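Local coordinates for putative uncharacterized protein (Ustilago maydis, PDB 4GNX), which binds single-stranded DNA through successive OB folds, probably as the large subunit of heterotrimeric replication protein A, at a contact of chain A with DNA and the interface of chains B and A. Numbering follows the deposited sequence. Chains: chain A, Putative uncharacterized protein; chain B, Putative uncharacterized protein.

Contact 1: a contact of chain A with DNA. Residues chain A 31, 35, 40, 57-58. With nucleotides of chain C.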
loop_
_atom_site.group_PDB
_atom_site.type_symbol
_atom_site.label_atom_id
_atom_site.label_comp_id
_atom_site.label_asym_id
_atom_site.label_seq_id
_atom_site.Cartn_x
_atom_site.Cartn_y
_atom_site.Cartn_z
ATOM N N TRP A 31 -16.265 19.367 12.603
ATOM C CA TRP A 31 -15.030 19.033 13.294
ATOM C C TRP A 31 -14.750 19.929 14.459
ATOM O O TRP A 31 -15.508 20.861 14.742
ATOM C CB TRP A 31 -13.846 19.034 12.320
ATOM C CG TRP A 31 -13.306 20.409 12.022
ATOM C CD1 TRP A 31 -12.325 21.103 12.722
ATOM C CD2 TRP A 31 -13.710 21.313 10.936
ATOM N NE1 TRP A 31 -12.102 22.332 12.163
ATOM C CE2 TRP A 31 -12.897 22.525 11.089
ATOM C CE3 TRP A 31 -14.624 21.244 9.895
ATOM C CZ2 TRP A 31 -13.011 23.604 10.220
ATOM C CZ3 TRP A 31 -14.731 22.341 9.028
ATOM C CH2 TRP A 31 -13.947 23.493 9.192
ATOM N N ARG A 35 -6.947 25.302 16.467
ATOM C CA ARG A 35 -7.250 26.625 15.909
ATOM C C ARG A 35 -8.673 26.698 15.357
ATOM O O ARG A 35 -9.240 27.790 15.242
ATOM C CB ARG A 35 -6.235 27.030 14.820
ATOM C CG ARG A 35 -6.234 26.171 13.559
ATOM C CD ARG A 35 -5.931 27.007 12.325
ATOM N NE ARG A 35 -5.101 26.287 11.362
ATOM C CZ ARG A 35 -5.553 25.610 10.305
ATOM N NH1 ARG A 35 -6.854 25.544 10.045
ATOM N NH2 ARG A 35 -4.692 24.996 9.504
ATOM N N LEU A 40 -18.394 21.848 6.655
ATOM C CA LEU A 40 -18.149 21.884 5.229
ATOM C C LEU A 40 -18.882 20.784 4.484
ATOM O O LEU A 40 -19.412 19.845 5.077
ATOM C CB LEU A 40 -16.660 21.755 4.947
ATOM C CG LEU A 40 -16.013 20.394 5.190
ATOM C CD1 LEU A 40 -16.113 19.497 3.969
ATOM C CD2 LEU A 40 -14.554 20.605 5.558
ATOM N N PHE A 57 -17.365 25.901 2.793
ATOM C CA PHE A 57 -17.065 25.929 4.214
ATOM C C PHE A 57 -18.022 26.839 4.987
ATOM O O PHE A 57 -18.516 27.837 4.457
ATOM C CB PHE A 57 -15.641 26.404 4.433
ATOM C CG PHE A 57 -14.590 25.421 4.016
ATOM C CD1 PHE A 57 -14.129 24.451 4.906
ATOM C CD2 PHE A 57 -14.024 25.483 2.746
ATOM C CE1 PHE A 57 -13.140 23.551 4.537
ATOM C CE2 PHE A 57 -13.036 24.580 2.370
ATOM C CZ PHE A 57 -12.592 23.616 3.271
ATOM N N ASN A 58 -18.271 26.474 6.246
ATOM C CA ASN A 58 -19.126 27.223 7.172
ATOM C C ASN A 58 -20.380 27.873 6.571
ATOM O O ASN A 58 -21.367 27.182 6.316
ATOM C CB ASN A 58 -18.275 28.206 7.964
ATOM C CG ASN A 58 -17.009 27.557 8.483
ATOM O OD1 ASN A 58 -17.040 26.448 9.034
ATOM N ND2 ASN A 58 -15.880 28.226 8.280
ATOM P P DT C 2 -5.146 25.777 5.162
ATOM O OP1 DT C 2 -3.823 25.597 5.813
ATOM O OP2 DT C 2 -5.471 24.993 3.941
ATOM O "O5'" DT C 2 -6.246 25.497 6.283
ATOM C "C5'" DT C 2 -7.437 24.742 5.990
ATOM C "C4'" DT C 2 -8.222 24.495 7.258
ATOM O "O4'" DT C 2 -9.086 25.621 7.536
ATOM C "C3'" DT C 2 -9.127 23.269 7.211
ATOM O "O3'" DT C 2 -9.152 22.643 8.493
ATOM C "C2'" DT C 2 -10.482 23.839 6.835
ATOM C "C1'" DT C 2 -10.455 25.257 7.391
ATOM N N1 DT C 2 -11.101 26.256 6.515
ATOM C C2 DT C 2 -12.096 27.049 7.043
ATOM O O2 DT C 2 -12.466 26.969 8.204
ATOM N N3 DT C 2 -12.644 27.944 6.156
ATOM C C4 DT C 2 -12.308 28.118 4.827
ATOM O O4 DT C 2 -12.888 28.967 4.154
ATOM C C5 DT C 2 -11.258 27.248 4.338
ATOM C C7 DT C 2 -10.822 27.364 2.912
ATOM C C6 DT C 2 -10.719 26.370 5.196
ATOM P P DT C 3 -8.523 21.186 8.686
ATOM O OP1 DT C 3 -8.236 21.064 10.138
ATOM O OP2 DT C 3 -7.454 20.914 7.696
ATOM O "O5'" DT C 3 -9.755 20.231 8.365
ATOM C "C5'" DT C 3 -10.717 19.943 9.394
ATOM C "C4'" DT C 3 -11.497 18.702 9.036
ATOM O "O4'" DT C 3 -11.978 18.828 7.680
ATOM C "C3'" DT C 3 -10.692 17.402 9.083
ATOM O "O3'" DT C 3 -11.485 16.402 9.731
ATOM C "C2'" DT C 3 -10.456 17.073 7.619
ATOM C "C1'" DT C 3 -11.710 17.629 6.981
ATOM N N1 DT C 3 -11.600 17.955 5.546
ATOM C C2 DT C 3 -12.213 17.109 4.648
ATOM O O2 DT C 3 -12.815 16.101 4.985
ATOM N N3 DT C 3 -12.081 17.480 3.332
ATOM C C4 DT C 3 -11.423 18.592 2.839
ATOM O O4 DT C 3 -11.398 18.800 1.629
ATOM C C5 DT C 3 -10.810 19.443 3.841
ATOM C C7 DT C 3 -10.075 20.671 3.405
ATOM C C6 DT C 3 -10.931 19.086 5.126
#
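A:Phe57 and DT2 lie face to face in the first OB fold of the chain, where an aromatic residue stacks on an unpaired base, as is typical of this family in single-stranded DNA binding. The phenyl of A:Phe57 and the thymine of DT2 are nearly parallel, with planes 5° apart and centroids 3.8 Å apart, and C5 of the thymine sits over the middle of the phenyl. The rim of the same phenyl does a second job: its tip atom CZ meets the methyl C7 of DT3 at 3.9 Å, in the plane of the ring. A:Trp31 works on the sugar between the bases. Its indole turns one face to DT3, whose C5' lies over the five-membered ring, 3.6 Å from CD2, while the six-membered end points edge-on at O2 of DT2. A:Leu40 adds a methyl, CD2, 4.0 Å from C6 of DT3. A:Arg35 reaches the sugar and 5' phosphate of DT2 with the tip of its guanidinium; NH2 makes a long salt bridge to the phosphate oxygen OP1 at 3.8 Å, and NH1 a weak hydrogen bond to the sugar O4'. Farther out, ND2 of A:Asn58 stands near O2 of DT2, 3.6 Å away. The stacking phenyl leaves the end of strand 51-57 with CG anti to the carbonyl carbon (chi1 -71°), which lays its ring along the base. A:Leu40 projects from strand 39-46, and A:Trp31 and A:Arg35 both belong to the loop running into that strand.

Contact 2: a contact of chain A with DNA. Residues chain A 209, 268-269, 289-291. With nucleotides of chain C.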
loop_
_atom_site.group_PDB
_atom_site.type_symbol
_atom_site.label_atom_id
_atom_site.label_comp_id
_atom_site.label_asym_id
_atom_site.label_seq_id
_atom_site.Cartn_x
_atom_site.Cartn_y
_atom_site.Cartn_z
ATOM N N PHE A 209 -15.574 -9.349 2.327
ATOM C CA PHE A 209 -16.303 -9.915 3.465
ATOM C C PHE A 209 -17.512 -10.711 2.956
ATOM O O PHE A 209 -18.461 -10.146 2.404
ATOM C CB PHE A 209 -16.718 -8.795 4.450
ATOM C CG PHE A 209 -17.348 -9.287 5.739
ATOM C CD1 PHE A 209 -16.628 -10.062 6.640
ATOM C CD2 PHE A 209 -18.658 -8.947 6.067
ATOM C CE1 PHE A 209 -17.201 -10.505 7.827
ATOM C CE2 PHE A 209 -19.236 -9.383 7.255
ATOM C CZ PHE A 209 -18.508 -10.160 8.136
ATOM N N ASN A 268 -13.132 -5.500 4.391
ATOM C CA ASN A 268 -12.150 -6.547 4.155
ATOM C C ASN A 268 -11.834 -7.252 5.461
ATOM O O ASN A 268 -11.471 -6.617 6.448
ATOM C CB ASN A 268 -10.886 -5.998 3.484
ATOM C CG ASN A 268 -11.025 -5.887 1.977
ATOM O OD1 ASN A 268 -12.068 -6.209 1.409
ATOM N ND2 ASN A 268 -9.967 -5.434 1.319
ATOM N N MET A 269 -12.073 -8.561 5.454
ATOM C CA MET A 269 -11.784 -9.494 6.554
ATOM C C MET A 269 -10.298 -9.531 6.872
ATOM O O MET A 269 -9.622 -10.514 6.577
ATOM C CB MET A 269 -12.203 -10.911 6.147
ATOM C CG MET A 269 -13.689 -11.129 5.955
ATOM S SD MET A 269 -14.010 -12.758 5.253
ATOM C CE MET A 269 -15.614 -13.162 5.962
ATOM N N PRO A 289 -12.005 -11.797 18.581
ATOM C CA PRO A 289 -10.722 -11.613 17.889
ATOM C C PRO A 289 -10.805 -10.607 16.761
ATOM O O PRO A 289 -11.884 -10.354 16.227
ATOM C CB PRO A 289 -10.405 -12.997 17.319
ATOM C CG PRO A 289 -11.618 -13.831 17.549
ATOM C CD PRO A 289 -12.375 -13.219 18.681
ATOM N N ASP A 290 -9.660 -10.032 16.416
ATOM C CA ASP A 290 -9.540 -9.147 15.264
ATOM C C ASP A 290 -8.592 -9.760 14.231
ATOM O O ASP A 290 -7.774 -10.623 14.551
ATOM C CB ASP A 290 -9.033 -7.759 15.690
ATOM C CG ASP A 290 -10.081 -6.949 16.447
ATOM O OD1 ASP A 290 -9.881 -6.690 17.657
ATOM O OD2 ASP A 290 -11.100 -6.565 15.829
ATOM N N TYR A 291 -8.706 -9.309 12.991
ATOM C CA TYR A 291 -7.876 -9.822 11.921
ATOM C C TYR A 291 -7.312 -8.650 11.143
ATOM O O TYR A 291 -7.974 -7.628 10.993
ATOM C CB TYR A 291 -8.683 -10.746 11.010
ATOM C CG TYR A 291 -9.223 -11.965 11.724
ATOM C CD1 TYR A 291 -10.479 -11.936 12.353
ATOM C CD2 TYR A 291 -8.478 -13.158 11.782
ATOM C CE1 TYR A 291 -10.973 -13.052 13.012
ATOM C CE2 TYR A 291 -8.973 -14.283 12.436
ATOM C CZ TYR A 291 -10.217 -14.224 13.050
ATOM O OH TYR A 291 -10.710 -15.334 13.708
ATOM P P DT C 8 -17.927 -3.832 13.466
ATOM O OP1 DT C 8 -19.171 -3.883 14.276
ATOM O OP2 DT C 8 -16.631 -3.521 14.135
ATOM O "O5'" DT C 8 -17.781 -5.199 12.662
ATOM C "C5'" DT C 8 -18.937 -5.980 12.318
ATOM C "C4'" DT C 8 -18.514 -7.223 11.573
ATOM O "O4'" DT C 8 -17.895 -6.843 10.321
ATOM C "C3'" DT C 8 -17.451 -8.052 12.284
ATOM O "O3'" DT C 8 -17.977 -8.850 13.358
ATOM C "C2'" DT C 8 -16.803 -8.789 11.128
ATOM C "C1'" DT C 8 -16.800 -7.719 10.039
ATOM N N1 DT C 8 -15.559 -6.904 9.959
ATOM C C2 DT C 8 -14.748 -7.057 8.854
ATOM O O2 DT C 8 -15.000 -7.825 7.942
ATOM N N3 DT C 8 -13.624 -6.270 8.856
ATOM C C4 DT C 8 -13.234 -5.372 9.830
ATOM O O4 DT C 8 -12.194 -4.734 9.692
ATOM C C5 DT C 8 -14.127 -5.266 10.964
ATOM C C7 DT C 8 -13.784 -4.319 12.070
ATOM C C6 DT C 8 -15.229 -6.026 10.970
ATOM P P DT C 9 -18.741 -10.248 13.215
ATOM O OP1 DT C 9 -19.723 -10.124 12.104
ATOM O OP2 DT C 9 -19.213 -10.583 14.582
ATOM O "O5'" DT C 9 -17.632 -11.321 12.810
ATOM C "C5'" DT C 9 -17.988 -12.676 12.466
ATOM C "C4'" DT C 9 -17.004 -13.233 11.465
ATOM O "O4'" DT C 9 -16.196 -12.149 10.941
ATOM C "C3'" DT C 9 -16.017 -14.266 12.023
ATOM O "O3'" DT C 9 -15.777 -15.314 11.067
ATOM C "C2'" DT C 9 -14.744 -13.458 12.217
ATOM C "C1'" DT C 9 -14.827 -12.506 11.039
ATOM N N1 DT C 9 -14.030 -11.267 11.132
ATOM C C2 DT C 9 -13.137 -11.020 10.116
ATOM O O2 DT C 9 -12.981 -11.775 9.169
ATOM N N3 DT C 9 -12.422 -9.855 10.251
ATOM C C4 DT C 9 -12.512 -8.935 11.278
ATOM O O4 DT C 9 -11.804 -7.931 11.264
ATOM C C5 DT C 9 -13.468 -9.258 12.314
ATOM C C7 DT C 9 -13.634 -8.321 13.469
ATOM C C6 DT C 9 -14.169 -10.394 12.191
#
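A:Phe209 and A:Tyr291 bracket DT8 and DT9 from opposite ends, one from the second OB fold, the other from strand 290-301, in the region of the replication factor-A C-terminal domain. Neither ring stacks flat on a base. A:Phe209 offers a face to the sugar of DT8, with CZ 3.5 Å from C1' and the contact displaced toward the rim; CG anti to the backbone N (chi1 -174°) swings the phenyl under that sugar. A:Tyr291 meets DT9 edge to face, planes inclined by 55°, and its CD1 approaches the pyrimidine at C2, 3.6 Å away. A:Met269 fills in between the two nucleotides: its CG lies 3.4 Å from O2 of DT9 and also borders the edge of the phenyl of A:Phe209. Polar recognition of DT8 comes from the backbone, as its N3-H donates to the carbonyl O of A:Asn268 at 3.2 Å, almost straight at the hydrogen (173°) but from above the carbonyl plane. Charge plays a small part here. The carboxylate oxygen OD2 of A:Asp290 stands 3.9 Å from the methyl C7 of DT9 and forms neither a salt bridge nor a hydrogen bond there. The site probably guides the strand from the second OB fold toward the C-terminal domain.

Contact 3: the interface of chains B and A. Residues chain B 8-11; chain A 352-353.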
loop_
_atom_site.group_PDB
_atom_site.type_symbol
_atom_site.label_atom_id
_atom_site.label_comp_id
_atom_site.label_asym_id
_atom_site.label_seq_id
_atom_site.Cartn_x
_atom_site.Cartn_y
_atom_site.Cartn_z
ATOM N N THR B 8 11.305 1.998 15.955
ATOM C CA THR B 8 10.833 1.818 14.596
ATOM C C THR B 8 11.931 1.431 13.638
ATOM O O THR B 8 13.104 1.478 13.993
ATOM C CB THR B 8 10.228 3.131 14.047
ATOM O OG1 THR B 8 11.235 4.160 14.018
ATOM C CG2 THR B 8 9.010 3.589 14.878
ATOM N N LEU B 9 11.532 1.078 12.413
ATOM C CA LEU B 9 12.435 0.706 11.346
ATOM C C LEU B 9 12.119 1.550 10.120
ATOM O O LEU B 9 11.211 1.244 9.346
ATOM C CB LEU B 9 12.310 -0.785 11.009
ATOM C CG LEU B 9 13.098 -1.225 9.766
ATOM C CD1 LEU B 9 14.588 -1.178 10.054
ATOM C CD2 LEU B 9 12.653 -2.587 9.241
ATOM N N ARG B 10 12.912 2.593 9.930
ATOM C CA ARG B 10 12.602 3.633 8.959
ATOM C C ARG B 10 13.267 3.459 7.603
ATOM O O ARG B 10 14.486 3.373 7.499
ATOM C CB ARG B 10 12.904 5.009 9.551
ATOM C CG ARG B 10 12.159 5.228 10.854
ATOM C CD ARG B 10 12.445 6.594 11.455
ATOM N NE ARG B 10 12.396 7.654 10.450
ATOM C CZ ARG B 10 12.575 8.945 10.703
ATOM N NH1 ARG B 10 12.825 9.371 11.932
ATOM N NH2 ARG B 10 12.521 9.806 9.697
ATOM N N PRO B 11 12.458 3.390 6.547
ATOM C CA PRO B 11 13.087 3.331 5.246
ATOM C C PRO B 11 13.619 4.750 4.879
ATOM O O PRO B 11 12.918 5.746 5.024
ATOM C CB PRO B 11 11.930 2.892 4.347
ATOM C CG PRO B 11 10.712 3.534 4.978
ATOM C CD PRO B 11 10.983 3.515 6.455
ATOM N N ASP A 352 8.067 -2.101 11.140
ATOM C CA ASP A 352 7.880 -1.229 9.986
ATOM C C ASP A 352 8.273 0.179 10.418
ATOM O O ASP A 352 8.993 0.332 11.413
ATOM C CB ASP A 352 6.453 -1.309 9.438
ATOM C CG ASP A 352 5.368 -0.784 10.423
ATOM O OD1 ASP A 352 5.696 -0.261 11.529
ATOM O OD2 ASP A 352 4.153 -0.903 10.057
ATOM N N ALA A 353 7.803 1.207 9.710
ATOM C CA ALA A 353 8.189 2.588 10.051
ATOM C C ALA A 353 7.405 3.179 11.218
ATOM O O ALA A 353 7.735 4.268 11.703
ATOM C CB ALA A 353 8.109 3.494 8.846
#
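The short N-terminal strand 9-11 of chain B lies against the turn of chain A that joins strands 341-352 and 355-362, in the C-terminal OB-fold family region of the large subunit. B:Leu9 and A:Asp352 make the polar link: the backbone N-H of B:Leu9 donates to the carbonyl O of A:Asp352 at 2.8 Å, fairly bent at the hydrogen (152°) and tilted from the carbonyl plane. Beside it, CB of B:Leu9 rests 3.5 Å from the same oxygen. CG anti to the backbone N (chi1 172°) carries the rest of the leucine chain away from that carbonyl. A:Ala353 packs beside this bond and buries more surface than the other residues of the patch. Its methyl CB packs against the ring carbon CD of B:Pro11 at 3.7 Å, and its CA lies 3.4 Å from the carbonyl O of B:Leu9. At the other end of the segment, the methyl CG2 of B:Thr8 abuts the carbonyl O of A:Ala353 at 3.5 Å. Main chain and small groups therefore do most of the touching, and no charged group takes part in the contacts described. The patch is small and probably helps to fix the N-terminal segment of the partner subunit against the large subunit within the replication protein A heterotrimer.

Contact 4: a contact of chain A with DNA. Residues chain A 178, 180, 205, 215, 264-267, 271. With nucleotides of chain C.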
loop_
_atom_site.group_PDB
_atom_site.type_symbol
_atom_site.label_atom_id
_atom_site.label_comp_id
_atom_site.label_asym_id
_atom_site.label_seq_id
_atom_site.Cartn_x
_atom_site.Cartn_y
_atom_site.Cartn_z
ATOM N N THR A 178 -23.430 -1.763 2.101
ATOM C CA THR A 178 -23.534 -0.856 3.247
ATOM C C THR A 178 -23.742 0.608 2.821
ATOM O O THR A 178 -23.046 1.099 1.926
ATOM C CB THR A 178 -22.294 -0.986 4.166
ATOM O OG1 THR A 178 -22.351 -2.225 4.890
ATOM C CG2 THR A 178 -22.202 0.162 5.147
ATOM N N TRP A 180 -23.630 4.490 4.497
ATOM C CA TRP A 180 -23.084 5.184 5.641
ATOM C C TRP A 180 -23.809 6.469 5.874
ATOM O O TRP A 180 -24.564 6.925 5.013
ATOM C CB TRP A 180 -21.619 5.479 5.412
ATOM C CG TRP A 180 -20.768 4.271 5.103
ATOM C CD1 TRP A 180 -20.335 3.842 3.859
ATOM C CD2 TRP A 180 -20.183 3.316 6.059
ATOM N NE1 TRP A 180 -19.562 2.722 3.971
ATOM C CE2 TRP A 180 -19.427 2.355 5.261
ATOM C CE3 TRP A 180 -20.212 3.170 7.445
ATOM C CZ2 TRP A 180 -18.745 1.295 5.838
ATOM C CZ3 TRP A 180 -19.517 2.100 8.014
ATOM C CH2 TRP A 180 -18.805 1.185 7.226
ATOM N N LYS A 205 -17.470 0.587 -3.554
ATOM C CA LYS A 205 -16.294 -0.185 -3.139
ATOM C C LYS A 205 -16.619 -1.661 -3.037
ATOM O O LYS A 205 -17.631 -2.033 -2.454
ATOM C CB LYS A 205 -15.737 0.306 -1.802
ATOM C CG LYS A 205 -14.344 -0.246 -1.506
ATOM C CD LYS A 205 -13.875 0.003 -0.074
ATOM C CE LYS A 205 -14.811 -0.605 0.966
ATOM N NZ LYS A 205 -14.289 -0.408 2.347
ATOM N N SER A 215 -19.735 -1.544 -0.451
ATOM C CA SER A 215 -19.787 -0.404 0.435
ATOM C C SER A 215 -19.700 0.876 -0.377
ATOM O O SER A 215 -19.042 0.914 -1.422
ATOM C CB SER A 215 -18.634 -0.453 1.430
ATOM O OG SER A 215 -18.448 0.816 2.029
ATOM N N GLY A 264 -20.618 -6.361 8.377
ATOM C CA GLY A 264 -19.458 -5.769 7.717
ATOM C C GLY A 264 -19.489 -5.705 6.195
ATOM O O GLY A 264 -18.447 -5.859 5.555
ATOM N N ALA A 265 -20.665 -5.468 5.606
ATOM C CA ALA A 265 -20.792 -5.392 4.141
ATOM C C ALA A 265 -19.859 -4.346 3.552
ATOM O O ALA A 265 -19.861 -3.192 3.973
ATOM C CB ALA A 265 -22.219 -5.111 3.722
ATOM N N GLY A 266 -19.051 -4.778 2.586
ATOM C CA GLY A 266 -18.085 -3.922 1.924
ATOM C C GLY A 266 -16.708 -3.958 2.549
ATOM O O GLY A 266 -15.737 -3.523 1.926
ATOM N N ALA A 267 -16.621 -4.471 3.777
ATOM C CA ALA A 267 -15.351 -4.541 4.522
ATOM C C ALA A 267 -14.402 -5.627 4.023
ATOM O O ALA A 267 -14.806 -6.547 3.319
ATOM C CB ALA A 267 -15.607 -4.718 6.015
ATOM N N GLU A 271 -8.378 -5.921 7.056
ATOM C CA GLU A 271 -7.886 -4.694 6.426
ATOM C C GLU A 271 -6.378 -4.512 6.667
ATOM O O GLU A 271 -5.868 -4.917 7.730
ATOM C CB GLU A 271 -8.646 -3.491 6.985
ATOM C CG GLU A 271 -10.118 -3.431 6.601
ATOM C CD GLU A 271 -10.328 -2.939 5.178
ATOM O OE1 GLU A 271 -9.321 -2.525 4.521
ATOM O OE2 GLU A 271 -11.503 -2.964 4.721
ATOM P P DT C 6 -13.467 2.811 4.080
ATOM O OP1 DT C 6 -12.106 2.248 3.892
ATOM O OP2 DT C 6 -14.576 2.342 3.207
ATOM O "O5'" DT C 6 -13.880 2.579 5.603
ATOM C "C5'" DT C 6 -12.903 2.681 6.663
ATOM C "C4'" DT C 6 -13.545 3.139 7.954
ATOM O "O4'" DT C 6 -14.265 4.378 7.755
ATOM C "C3'" DT C 6 -14.535 2.156 8.580
ATOM O "O3'" DT C 6 -14.241 2.003 9.970
ATOM C "C2'" DT C 6 -15.897 2.778 8.322
ATOM C "C1'" DT C 6 -15.614 4.266 8.183
ATOM N N1 DT C 6 -16.464 4.954 7.184
ATOM C C2 DT C 6 -17.329 5.939 7.607
ATOM O O2 DT C 6 -17.440 6.274 8.775
ATOM N N3 DT C 6 -18.069 6.519 6.607
ATOM C C4 DT C 6 -18.029 6.221 5.258
ATOM O O4 DT C 6 -18.756 6.827 4.476
ATOM C C5 DT C 6 -17.095 5.184 4.884
ATOM C C7 DT C 6 -16.976 4.798 3.444
ATOM C C6 DT C 6 -16.371 4.610 5.852
ATOM P P DT C 7 -13.765 0.561 10.457
ATOM O OP1 DT C 7 -13.238 0.661 11.842
ATOM O OP2 DT C 7 -12.903 -0.001 9.385
ATOM O "O5'" DT C 7 -15.151 -0.227 10.482
ATOM C "C5'" DT C 7 -16.246 0.224 11.307
ATOM C "C4'" DT C 7 -17.391 -0.764 11.271
ATOM O "O4'" DT C 7 -17.964 -0.818 9.946
ATOM C "C3'" DT C 7 -17.033 -2.207 11.618
ATOM O "O3'" DT C 7 -18.158 -2.791 12.276
ATOM C "C2'" DT C 7 -16.805 -2.844 10.258
ATOM C "C1'" DT C 7 -17.831 -2.124 9.398
ATOM N N1 DT C 7 -17.497 -1.972 7.967
ATOM C C2 DT C 7 -18.478 -2.281 7.053
ATOM O O2 DT C 7 -19.574 -2.707 7.371
ATOM N N3 DT C 7 -18.124 -2.077 5.743
ATOM C C4 DT C 7 -16.921 -1.590 5.268
ATOM O O4 DT C 7 -16.748 -1.463 4.060
ATOM C C5 DT C 7 -15.940 -1.281 6.282
ATOM C C7 DT C 7 -14.602 -0.764 5.860
ATOM C C6 DT C 7 -16.276 -1.476 7.565
ATOM P P DT C 8 -17.927 -3.832 13.466
ATOM O OP1 DT C 8 -19.171 -3.883 14.276
ATOM O OP2 DT C 8 -16.631 -3.521 14.135
ATOM O "O5'" DT C 8 -17.781 -5.199 12.662
ATOM C "C5'" DT C 8 -18.937 -5.980 12.318
ATOM C "C4'" DT C 8 -18.514 -7.223 11.573
ATOM O "O4'" DT C 8 -17.895 -6.843 10.321
ATOM C "C3'" DT C 8 -17.451 -8.052 12.284
ATOM O "O3'" DT C 8 -17.977 -8.850 13.358
ATOM C "C2'" DT C 8 -16.803 -8.789 11.128
ATOM C "C1'" DT C 8 -16.800 -7.719 10.039
ATOM N N1 DT C 8 -15.559 -6.904 9.959
ATOM C C2 DT C 8 -14.748 -7.057 8.854
ATOM O O2 DT C 8 -15.000 -7.825 7.942
ATOM N N3 DT C 8 -13.624 -6.270 8.856
ATOM C C4 DT C 8 -13.234 -5.372 9.830
ATOM O O4 DT C 8 -12.194 -4.734 9.692
ATOM C C5 DT C 8 -14.127 -5.266 10.964
ATOM C C7 DT C 8 -13.784 -4.319 12.070
ATOM C C6 DT C 8 -15.229 -6.026 10.970
#
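Stacking comes first: A:Trp180 lays its indole on DT6, planes 15° apart and the five-membered ring 3.9 Å from the thymine centroid, while the methyl CG2 of A:Thr178 backs the opposite face of the indole. The far rim of the six-membered ring meets DT7 edge to face, planes at 76°. From the other side of DT7, CB of A:Ala267 stands over the pyrimidine, 3.4 Å from its centroid, and the same methyl touches C2 of DT8, wedging between successive bases. Hydrogen bonds fix the edge of DT7. Its N3-H donates to the backbone carbonyl O of A:Ala265 at 2.7 Å, from above the carbonyl plane. OG1 of A:Thr178 donates to that oxygen at 2.8 Å from the opposite face, so two donors grip it and hold it toward the base. In the plane of the indole, NE1 of A:Trp180 donates to OG of A:Ser215 at 2.9 Å, which helps to fix the ring's rotation. Charge enters through A:Lys205, whose chain bends at chi3 (59°) to bring NZ between two nucleotides: a salt bridge and hydrogen bond to the 5' phosphate OP2 of DT6 at 2.9 Å, and a hydrogen bond to O4 of DT7 at 3.2 Å. In this second OB fold the site holds three consecutive nucleotides, gripping the base of DT7 by its edge and both faces.

Contact 4 and contact 2 are neighbours, their C-alpha centres about 12 Å apart. They share nucleotide DT8 and one loop, which supplies residues 264-267 and 271 to contact 4 and 268-269 to contact 2. Contact 1 lies about 27 Å from contact 4 and 34 Å from contact 2, on another OB fold but on the same DNA strand. Contact 3 touches no DNA and stands 25 to 34 Å from the others; its chain A residues fall in the same family region as A:Tyr291 of contact 2. The large subunit thus strings several domains along the DNA, while its C-terminal part also meets chain B.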